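Local coordinates for protein putative polyphosphate kinase 2 (Pseudomonas aeruginosa PAO1, PDB 3CZP) that catalyses the magnesium-dependent transfer of phosphate from inorganic polyphosphate to AMP, giving ADP, and acts less efficiently on GMP, at residues R365-G369 against I392-E396; R370-R375 against D384-Y389; L85-Q90 against Q398-I404. Residues are numbered along the deposited sequence.

From the N terminus, the chain first passes L85-Q90, a loop of the first PPK2 domain whose partner, Q398-I404, lies 308 residues further on. Contact 3 therefore closes the widest loop and joins the two fused domains. Within that span, in the second domain, strand 360-364 runs into R365-G369, whose return partner I392-E396 gives contact 1. Inside this loop lies contact 2, a short hairpin in which helix 370-377 meets D384-Y389. The three closures are concentric, and all use helix 382-402, from its N-terminal part (contact 2) through its middle (contact 1) to its C-terminal end (contact 3). Contacts 1 and 2 touch; contacts 2 and 3 stay about 11 Å apart at their nearest atoms.

Contact 1 of 3, residues R365-G369 against I392-E396; sequences RSWYG and INDFE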
loop_
_atom_site.group_PDB
_atom_site.type_symbol
_atom_site.label_atom_id
_atom_site.label_comp_id
_atom_site.label_asym_id
_atom_site.label_seq_id
_atom_site.Cartn_x
_atom_site.Cartn_y
_atom_site.Cartn_z
ATOM N N ARG A 365 -10.968 -17.626 2.430
ATOM C CA ARG A 365 -12.037 -16.786 1.887
ATOM C C ARG A 365 -11.437 -15.803 0.901
ATOM O O ARG A 365 -10.232 -15.636 0.860
ATOM C CB ARG A 365 -12.838 -16.100 2.975
ATOM C CG ARG A 365 -13.310 -17.060 4.019
ATOM C CD ARG A 365 -13.990 -16.345 5.122
ATOM N NE ARG A 365 -15.353 -16.009 4.745
ATOM C CZ ARG A 365 -16.334 -15.757 5.609
ATOM N NH1 ARG A 365 -16.104 -15.820 6.921
ATOM N NH2 ARG A 365 -17.564 -15.456 5.162
ATOM N N SER A 366 -12.250 -15.247 0.030
ATOM C CA SER A 366 -11.703 -14.672 -1.173
ATOM C C SER A 366 -12.693 -13.721 -1.770
ATOM O O SER A 366 -13.664 -13.351 -1.128
ATOM C CB SER A 366 -11.379 -15.811 -2.187
ATOM O OG SER A 366 -12.596 -16.240 -2.820
ATOM N N TRP A 367 -12.464 -13.372 -3.043
ATOM C CA TRP A 367 -13.389 -12.531 -3.803
ATOM C C TRP A 367 -14.743 -13.157 -4.081
ATOM O O TRP A 367 -15.648 -12.477 -4.504
ATOM C CB TRP A 367 -12.761 -12.140 -5.141
ATOM C CG TRP A 367 -12.036 -13.239 -5.870
ATOM C CD1 TRP A 367 -12.542 -14.056 -6.861
ATOM C CD2 TRP A 367 -10.652 -13.621 -5.708
ATOM N NE1 TRP A 367 -11.568 -14.922 -7.302
ATOM C CE2 TRP A 367 -10.406 -14.691 -6.613
ATOM C CE3 TRP A 367 -9.631 -13.215 -4.843
ATOM C CZ2 TRP A 367 -9.203 -15.312 -6.712
ATOM C CZ3 TRP A 367 -8.394 -13.831 -4.943
ATOM C CH2 TRP A 367 -8.180 -14.874 -5.877
ATOM N N TYR A 368 -14.852 -14.463 -3.896
ATOM C CA TYR A 368 -16.129 -15.180 -3.960
ATOM C C TYR A 368 -17.145 -14.807 -2.886
ATOM O O TYR A 368 -18.356 -15.097 -3.037
ATOM C CB TYR A 368 -15.893 -16.691 -4.061
ATOM C CG TYR A 368 -15.330 -17.054 -5.412
ATOM C CD1 TYR A 368 -16.153 -17.128 -6.514
ATOM C CD2 TYR A 368 -13.954 -17.237 -5.607
ATOM C CE1 TYR A 368 -15.655 -17.430 -7.784
ATOM C CE2 TYR A 368 -13.447 -17.544 -6.891
ATOM C CZ TYR A 368 -14.317 -17.647 -7.972
ATOM O OH TYR A 368 -13.874 -17.930 -9.251
ATOM N N GLY A 369 -16.679 -14.127 -1.843
ATOM C CA GLY A 369 -17.568 -13.608 -0.801
ATOM C C GLY A 369 -18.747 -12.821 -1.355
ATOM O O GLY A 369 -19.850 -12.936 -0.858
ATOM N N ILE A 392 -15.234 -11.758 -11.971
ATOM C CA ILE A 392 -14.322 -12.709 -11.339
ATOM C C ILE A 392 -13.549 -13.499 -12.391
ATOM O O ILE A 392 -12.339 -13.693 -12.278
ATOM C CB ILE A 392 -15.074 -13.688 -10.420
ATOM C CG1 ILE A 392 -15.479 -12.994 -9.119
ATOM C CG2 ILE A 392 -14.217 -14.911 -10.133
ATOM C CD1 ILE A 392 -16.467 -13.784 -8.288
ATOM N N ASN A 393 -14.268 -13.949 -13.413
ATOM C CA ASN A 393 -13.696 -14.700 -14.503
ATOM C C ASN A 393 -12.694 -13.899 -15.272
ATOM O O ASN A 393 -11.596 -14.428 -15.623
ATOM C CB ASN A 393 -14.808 -15.229 -15.433
ATOM C CG ASN A 393 -15.586 -16.371 -14.839
ATOM O OD1 ASN A 393 -15.107 -17.100 -13.957
ATOM N ND2 ASN A 393 -16.810 -16.556 -15.346
ATOM N N ASP A 394 -13.003 -12.604 -15.470
ATOM C CA ASP A 394 -12.056 -11.727 -16.183
ATOM C C ASP A 394 -10.775 -11.560 -15.329
ATOM O O ASP A 394 -9.675 -11.645 -15.828
ATOM C CB ASP A 394 -12.618 -10.337 -16.540
ATOM C CG ASP A 394 -13.833 -10.371 -17.520
ATOM O OD1 ASP A 394 -14.077 -11.370 -18.281
ATOM O OD2 ASP A 394 -14.562 -9.340 -17.521
ATOM N N PHE A 395 -10.958 -11.334 -14.037
ATOM C CA PHE A 395 -9.858 -11.294 -13.050
ATOM C C PHE A 395 -8.966 -12.522 -13.091
ATOM O O PHE A 395 -7.754 -12.440 -13.242
ATOM C CB PHE A 395 -10.510 -11.139 -11.661
ATOM C CG PHE A 395 -9.560 -11.116 -10.480
ATOM C CD1 PHE A 395 -8.356 -10.449 -10.528
ATOM C CD2 PHE A 395 -9.892 -11.783 -9.320
ATOM C CE1 PHE A 395 -7.492 -10.396 -9.393
ATOM C CE2 PHE A 395 -9.003 -11.752 -8.200
ATOM C CZ PHE A 395 -7.832 -11.048 -8.237
ATOM N N GLU A 396 -9.589 -13.685 -13.002
ATOM C CA GLU A 396 -8.876 -14.955 -12.991
ATOM C C GLU A 396 -8.167 -15.238 -14.285
ATOM O O GLU A 396 -7.103 -15.850 -14.286
ATOM C CB GLU A 396 -9.806 -16.112 -12.606
ATOM C CG GLU A 396 -10.158 -16.011 -11.119
ATOM C CD GLU A 396 -11.130 -17.066 -10.638
ATOM O OE1 GLU A 396 -11.511 -17.962 -11.426
ATOM O OE2 GLU A 396 -11.512 -16.955 -9.458
#
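Two aromatic side chains from the loop after strand 360-364, in the central sheet of the second, P-loop-type PPK2 domain, converge on one carboxylate of helix 382-402. W367, in a p rotamer (chi1 43°), donates from W367 NE1 to E396 OE2 at 3.0 Å in a nearly straight bond. Y368 takes the m rotamer; its CB points sideways, yet Y368 OH reaches E396 OE2 and donates at 2.6 Å. E396 (m, t) is extended to meet both. F395, in the t rotamer, turns its ring edge onto the indole face in a T-shaped stack, planes at 79°; the centroids of the F395 ring and the six-membered ring of W367 are 4.8 Å apart. I392 CG2 packs at the indole edge, 3.8 Å from W367 CD1, and also lies 3.5 Å from Y368 CZ. Within the loop, S366 OG accepts from Y368 N at 3.1 Å, an ST turn. K408 also bonds Y368 OH, so the buried carboxylate takes two neutral donors at E396 OE2 and pairs with the K408 charge at E396 OE1.

Contact 2 of 3, residues R370-R375 against D384-Y389; sequences RVLVER and DWLRAY
R375 lays its extended side chain (t, t, t) over the indole of W385 (p, chi1 62°): R375 CD is 3.5 Å from the centroid of the six-membered ring (CH-pi), and R375 CZ 4.3 Å from it in an off-centre cation-pi stack, planes at 27°. The segments run antiparallel at 167°, axes 9.4 Å apart, with V371 nearest W385 (CA-CA 5.4 Å); a pi-type turn widens 370-374, where V371 (-98/6) and L372 (-117/-101) are irregular. V371 CG1 sits over the Y389 ring (3.9 Å to its centroid) and 3.7 Å from A388 CB. R375 NH1 gives Y389 OH only a weak bond of 3.2 Å; its salt bridge is with D455. A water joins R370 NH1 (2.8 Å) and D384 O (2.6 Å). Salt bridges link R370 NE to E374 OE1 (2.9 Å) and R387 NH2 to D384 OD1 (3.0 Å); R370 NH1 and R387 NH2, 4.0 Å apart, share E145 of the first PPK2 domain. This helical hairpin follows strand 360-364, and helix 446-460 packs against L372, V373 and R375.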
loop_
_atom_site.group_PDB
_atom_site.type_symbol
_atom_site.label_atom_id
_atom_site.label_comp_id
_atom_site.label_asym_id
_atom_site.label_seq_id
_atom_site.Cartn_x
_atom_site.Cartn_y
_atom_site.Cartn_z
ATOM N N ARG A 370 -18.500 -12.028 -2.400
ATOM C CA ARG A 370 -19.537 -11.244 -3.056
ATOM C C ARG A 370 -20.736 -12.084 -3.515
ATOM O O ARG A 370 -21.910 -11.662 -3.338
ATOM C CB ARG A 370 -18.993 -10.418 -4.240
ATOM C CG ARG A 370 -20.125 -9.677 -4.938
ATOM C CD ARG A 370 -19.742 -8.351 -5.510
ATOM N NE ARG A 370 -19.610 -7.338 -4.455
ATOM C CZ ARG A 370 -19.322 -6.072 -4.715
ATOM N NH1 ARG A 370 -19.125 -5.665 -5.973
ATOM N NH2 ARG A 370 -19.186 -5.225 -3.715
ATOM N N VAL A 371 -20.452 -13.270 -4.082
ATOM C CA VAL A 371 -21.509 -14.165 -4.594
ATOM C C VAL A 371 -21.893 -15.273 -3.604
ATOM O O VAL A 371 -22.703 -16.139 -3.912
ATOM C CB VAL A 371 -21.119 -14.795 -5.935
ATOM C CG1 VAL A 371 -20.809 -13.675 -6.940
ATOM C CG2 VAL A 371 -19.958 -15.795 -5.734
ATOM N N LEU A 372 -21.326 -15.203 -2.400
ATOM C CA LEU A 372 -21.696 -16.095 -1.310
ATOM C C LEU A 372 -22.283 -15.256 -0.194
ATOM O O LEU A 372 -23.430 -14.843 -0.292
ATOM C CB LEU A 372 -20.489 -16.935 -0.884
ATOM C CG LEU A 372 -19.943 -17.954 -1.913
ATOM C CD1 LEU A 372 -18.623 -18.517 -1.340
ATOM C CD2 LEU A 372 -20.953 -19.098 -2.304
ATOM N N VAL A 373 -21.529 -14.956 0.860
ATOM C CA VAL A 373 -22.097 -14.178 1.994
ATOM C C VAL A 373 -22.761 -12.812 1.684
ATOM O O VAL A 373 -23.753 -12.467 2.304
ATOM C CB VAL A 373 -21.054 -14.013 3.149
ATOM C CG1 VAL A 373 -19.773 -13.267 2.678
ATOM C CG2 VAL A 373 -21.702 -13.358 4.372
ATOM N N GLU A 374 -22.230 -12.023 0.747
ATOM C CA GLU A 374 -22.856 -10.745 0.417
ATOM C C GLU A 374 -24.227 -10.934 -0.228
ATOM O O GLU A 374 -25.143 -10.199 0.082
ATOM C CB GLU A 374 -21.975 -9.906 -0.509
ATOM C CG GLU A 374 -20.646 -9.501 0.114
ATOM C CD GLU A 374 -19.839 -8.470 -0.712
ATOM O OE1 GLU A 374 -20.292 -7.950 -1.745
ATOM O OE2 GLU A 374 -18.725 -8.173 -0.283
ATOM N N ARG A 375 -24.324 -11.882 -1.159
ATOM C CA ARG A 375 -25.561 -12.213 -1.839
ATOM C C ARG A 375 -26.630 -12.586 -0.820
ATOM O O ARG A 375 -27.724 -12.013 -0.780
ATOM C CB ARG A 375 -25.319 -13.401 -2.795
ATOM C CG ARG A 375 -26.602 -14.075 -3.287
ATOM C CD ARG A 375 -26.300 -15.108 -4.421
ATOM N NE ARG A 375 -27.381 -16.115 -4.573
ATOM C CZ ARG A 375 -27.537 -16.918 -5.638
ATOM N NH1 ARG A 375 -26.729 -16.830 -6.686
ATOM N NH2 ARG A 375 -28.534 -17.796 -5.681
ATOM N N ASP A 384 -25.146 -6.160 -8.259
ATOM C CA ASP A 384 -23.720 -6.203 -7.886
ATOM C C ASP A 384 -23.206 -7.631 -7.882
ATOM O O ASP A 384 -22.159 -7.911 -8.464
ATOM C CB ASP A 384 -23.453 -5.532 -6.513
ATOM C CG ASP A 384 -23.858 -4.049 -6.480
ATOM O OD1 ASP A 384 -23.729 -3.342 -7.515
ATOM O OD2 ASP A 384 -24.332 -3.607 -5.405
ATOM N N TRP A 385 -23.938 -8.562 -7.281
ATOM C CA TRP A 385 -23.436 -9.944 -7.346
ATOM C C TRP A 385 -23.640 -10.600 -8.727
ATOM O O TRP A 385 -22.820 -11.412 -9.106
ATOM C CB TRP A 385 -23.830 -10.824 -6.144
ATOM C CG TRP A 385 -25.298 -11.067 -5.913
ATOM C CD1 TRP A 385 -26.064 -10.409 -5.037
ATOM C CD2 TRP A 385 -26.136 -12.044 -6.535
ATOM N NE1 TRP A 385 -27.343 -10.877 -5.070
ATOM C CE2 TRP A 385 -27.422 -11.884 -5.997
ATOM C CE3 TRP A 385 -25.937 -13.015 -7.524
ATOM C CZ2 TRP A 385 -28.510 -12.678 -6.381
ATOM C CZ3 TRP A 385 -27.007 -13.810 -7.912
ATOM C CH2 TRP A 385 -28.289 -13.642 -7.337
ATOM N N LEU A 386 -24.666 -10.211 -9.510
ATOM C CA LEU A 386 -24.906 -10.844 -10.819
ATOM C C LEU A 386 -23.800 -10.539 -11.807
ATOM O O LEU A 386 -23.423 -11.387 -12.648
ATOM C CB LEU A 386 -26.240 -10.376 -11.424
ATOM C CG LEU A 386 -27.473 -11.067 -10.860
ATOM C CD1 LEU A 386 -28.740 -10.277 -11.198
ATOM C CD2 LEU A 386 -27.538 -12.493 -11.377
ATOM N N ARG A 387 -23.285 -9.319 -11.710
ATOM C CA ARG A 387 -22.163 -8.899 -12.552
ATOM C C ARG A 387 -20.826 -9.411 -12.040
ATOM O O ARG A 387 -19.863 -9.441 -12.788
ATOM C CB ARG A 387 -22.147 -7.381 -12.741
ATOM C CG ARG A 387 -21.933 -6.533 -11.494
ATOM C CD ARG A 387 -21.963 -5.045 -11.786
ATOM N NE ARG A 387 -21.923 -4.319 -10.519
ATOM C CZ ARG A 387 -20.828 -3.940 -9.859
ATOM N NH1 ARG A 387 -19.626 -4.209 -10.312
ATOM N NH2 ARG A 387 -20.954 -3.311 -8.697
ATOM N N ALA A 388 -20.771 -9.834 -10.782
ATOM C CA ALA A 388 -19.518 -10.327 -10.156
ATOM C C ALA A 388 -18.910 -11.597 -10.784
ATOM O O ALA A 388 -17.687 -11.740 -10.819
ATOM C CB ALA A 388 -19.683 -10.535 -8.652
ATOM N N TYR A 389 -19.763 -12.498 -11.261
ATOM C CA TYR A 389 -19.302 -13.740 -11.870
ATOM C C TYR A 389 -18.388 -13.458 -13.057
ATOM O O TYR A 389 -17.285 -13.996 -13.148
ATOM C CB TYR A 389 -20.492 -14.593 -12.314
ATOM C CG TYR A 389 -21.440 -14.953 -11.192
ATOM C CD1 TYR A 389 -21.062 -15.846 -10.198
ATOM C CD2 TYR A 389 -22.713 -14.402 -11.129
ATOM C CE1 TYR A 389 -21.925 -16.179 -9.171
ATOM C CE2 TYR A 389 -23.583 -14.729 -10.106
ATOM C CZ TYR A 389 -23.184 -15.617 -9.130
ATOM O OH TYR A 389 -24.047 -15.945 -8.110
HETATM O O HOH W 1 -19.733 -6.998 -8.414
HETATM O O HOH W 2 -23.089 -17.624 -6.147
HETATM O O HOH W 3 -29.147 -10.634 -2.760
#

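Contact 3 of 3, residues L85-Q90 against Q398-I404; sequences LERPPQ and QLSEYGI
This is an interdomain contact between the two P-loop-type PPK2 domains of one chain: the loop joining helices 82-85 and 91-96 of the first packs on the C-terminal end of helix 382-402 in the second. That helix ends in a Schellman motif at G403 (phi 104°), with I404 N bonded to L399 O at 3.1 Å and G403 N to S400 O at 2.8 Å, before strand 404-412. Residues 86-88 leave helical conformation, R87 (-128/164) and P88 (-58/145) being extended. P88 and Y402 are in register (CA-CA 5.5 Å). Y402, in the t rotamer, presents a ring face to P88, whose CA lies 3.9 Å from the ring centroid in a CH-pi contact. P88 CG also meets L399 CD2 at 3.9 Å and I404 CD1 at 3.7 Å; W351 adds to this apolar patch. One water accepts from Q90 N (2.9 Å) and Q398 NE2 (2.6 Å). At the far end of the tyrosine, Y402 OH donates to L85 O at 2.6 Å.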
loop_
_atom_site.group_PDB
_atom_site.type_symbol
_atom_site.label_atom_id
_atom_site.label_comp_id
_atom_site.label_asym_id
_atom_site.label_seq_id
_atom_site.Cartn_x
_atom_site.Cartn_y
_atom_site.Cartn_z
ATOM N N LEU A 85 6.385 -5.045 -12.719
ATOM C CA LEU A 85 6.815 -5.970 -13.764
ATOM C C LEU A 85 6.697 -7.439 -13.375
ATOM O O LEU A 85 6.556 -8.305 -14.252
ATOM C CB LEU A 85 8.317 -5.757 -14.087
ATOM C CG LEU A 85 8.786 -4.548 -14.881
ATOM C CD1 LEU A 85 10.369 -4.499 -14.867
ATOM C CD2 LEU A 85 8.242 -4.625 -16.250
ATOM N N GLU A 86 6.846 -7.732 -12.086
ATOM C CA GLU A 86 6.694 -9.113 -11.579
ATOM C C GLU A 86 5.241 -9.525 -11.228
ATOM O O GLU A 86 5.001 -10.610 -10.672
ATOM C CB GLU A 86 7.558 -9.289 -10.330
ATOM C CG GLU A 86 9.063 -9.202 -10.597
ATOM C CD GLU A 86 9.539 -10.143 -11.703
ATOM O OE1 GLU A 86 8.934 -11.237 -11.858
ATOM O OE2 GLU A 86 10.514 -9.783 -12.431
ATOM N N ARG A 87 4.302 -8.677 -11.589
ATOM C CA ARG A 87 2.892 -8.938 -11.379
ATOM C C ARG A 87 2.097 -8.760 -12.704
ATOM O O ARG A 87 2.592 -8.154 -13.640
ATOM C CB ARG A 87 2.388 -8.003 -10.289
ATOM C CG ARG A 87 2.862 -8.421 -8.893
ATOM C CD ARG A 87 2.431 -7.479 -7.820
ATOM N NE ARG A 87 2.843 -7.913 -6.509
ATOM C CZ ARG A 87 4.075 -7.829 -6.018
ATOM N NH1 ARG A 87 5.065 -7.379 -6.748
ATOM N NH2 ARG A 87 4.314 -8.315 -4.824
ATOM N N PRO A 88 0.852 -9.269 -12.774
ATOM C CA PRO A 88 0.118 -9.089 -14.023
ATOM C C PRO A 88 -0.042 -7.614 -14.404
ATOM O O PRO A 88 -0.008 -6.765 -13.514
ATOM C CB PRO A 88 -1.213 -9.749 -13.751
ATOM C CG PRO A 88 -0.936 -10.694 -12.550
ATOM C CD PRO A 88 0.088 -10.048 -11.772
ATOM N N PRO A 89 -0.002 -7.314 -15.716
ATOM C CA PRO A 89 -0.009 -5.935 -16.202
ATOM C C PRO A 89 -1.050 -5.013 -15.595
ATOM O O PRO A 89 -0.776 -3.829 -15.492
ATOM C CB PRO A 89 -0.257 -6.068 -17.723
ATOM C CG PRO A 89 -0.326 -7.503 -18.021
ATOM C CD PRO A 89 0.236 -8.244 -16.842
ATOM N N GLN A 90 -2.217 -5.538 -15.268
ATOM C CA GLN A 90 -3.320 -4.749 -14.722
ATOM C C GLN A 90 -3.075 -4.234 -13.257
ATOM O O GLN A 90 -3.595 -3.172 -12.859
ATOM C CB GLN A 90 -4.619 -5.585 -14.761
ATOM C CG GLN A 90 -5.889 -4.684 -14.790
ATOM C CD GLN A 90 -7.176 -5.427 -15.079
ATOM O OE1 GLN A 90 -7.791 -5.935 -14.158
ATOM N NE2 GLN A 90 -7.641 -5.414 -16.358
ATOM N N GLN A 398 -6.980 -12.759 -16.292
ATOM C CA GLN A 398 -5.814 -11.863 -16.220
ATOM C C GLN A 398 -4.664 -12.571 -15.475
ATOM O O GLN A 398 -3.514 -12.498 -15.868
ATOM C CB GLN A 398 -6.139 -10.510 -15.526
ATOM C CG GLN A 398 -7.109 -9.482 -16.225
ATOM C CD GLN A 398 -6.536 -8.944 -17.549
ATOM O OE1 GLN A 398 -7.100 -9.209 -18.623
ATOM N NE2 GLN A 398 -5.411 -8.192 -17.481
ATOM N N LEU A 399 -4.967 -13.220 -14.357
ATOM C CA LEU A 399 -3.965 -13.901 -13.551
ATOM C C LEU A 399 -3.365 -15.086 -14.379
ATOM O O LEU A 399 -2.153 -15.222 -14.504
ATOM C CB LEU A 399 -4.581 -14.393 -12.225
ATOM C CG LEU A 399 -5.201 -13.398 -11.232
ATOM C CD1 LEU A 399 -5.689 -14.175 -9.965
ATOM C CD2 LEU A 399 -4.192 -12.177 -10.913
ATOM N N SER A 400 -4.219 -15.938 -14.928
ATOM C CA SER A 400 -3.794 -17.088 -15.751
ATOM C C SER A 400 -2.868 -16.671 -16.896
ATOM O O SER A 400 -1.847 -17.306 -17.159
ATOM C CB SER A 400 -5.029 -17.780 -16.336
ATOM O OG SER A 400 -4.698 -18.974 -17.018
ATOM N N GLU A 401 -3.264 -15.611 -17.588
ATOM C CA GLU A 401 -2.542 -15.113 -18.745
ATOM C C GLU A 401 -1.123 -14.690 -18.413
ATOM O O GLU A 401 -0.223 -14.792 -19.241
ATOM C CB GLU A 401 -3.328 -13.969 -19.389
ATOM C CG GLU A 401 -4.486 -14.519 -20.227
ATOM C CD GLU A 401 -5.216 -13.512 -21.136
ATOM O OE1 GLU A 401 -5.017 -12.266 -21.051
ATOM O OE2 GLU A 401 -6.029 -14.038 -21.936
ATOM N N TYR A 402 -0.913 -14.217 -17.194
ATOM C CA TYR A 402 0.408 -13.830 -16.744
ATOM C C TYR A 402 1.205 -15.060 -16.259
ATOM O O TYR A 402 2.386 -14.978 -16.052
ATOM C CB TYR A 402 0.279 -12.729 -15.652
ATOM C CG TYR A 402 1.611 -12.137 -15.283
ATOM C CD1 TYR A 402 2.272 -11.282 -16.133
ATOM C CD2 TYR A 402 2.225 -12.481 -14.106
ATOM C CE1 TYR A 402 3.466 -10.779 -15.792
ATOM C CE2 TYR A 402 3.446 -12.002 -13.790
ATOM C CZ TYR A 402 4.056 -11.128 -14.617
ATOM O OH TYR A 402 5.323 -10.643 -14.281
ATOM N N GLY A 403 0.561 -16.223 -16.117
ATOM C CA GLY A 403 1.256 -17.479 -15.699
ATOM C C GLY A 403 0.977 -17.856 -14.234
ATOM O O GLY A 403 1.610 -18.738 -13.673
ATOM N N ILE A 404 0.024 -17.179 -13.602
ATOM C CA ILE A 404 -0.386 -17.526 -12.248
ATOM C C ILE A 404 -1.262 -18.749 -12.324
ATOM O O ILE A 404 -2.193 -18.823 -13.115
ATOM C CB ILE A 404 -1.116 -16.360 -11.514
ATOM C CG1 ILE A 404 -0.240 -15.079 -11.586
ATOM C CG2 ILE A 404 -1.491 -16.776 -10.109
ATOM C CD1 ILE A 404 -0.655 -13.913 -10.669
HETATM O O HOH W 4 -3.280 -8.154 -15.966
#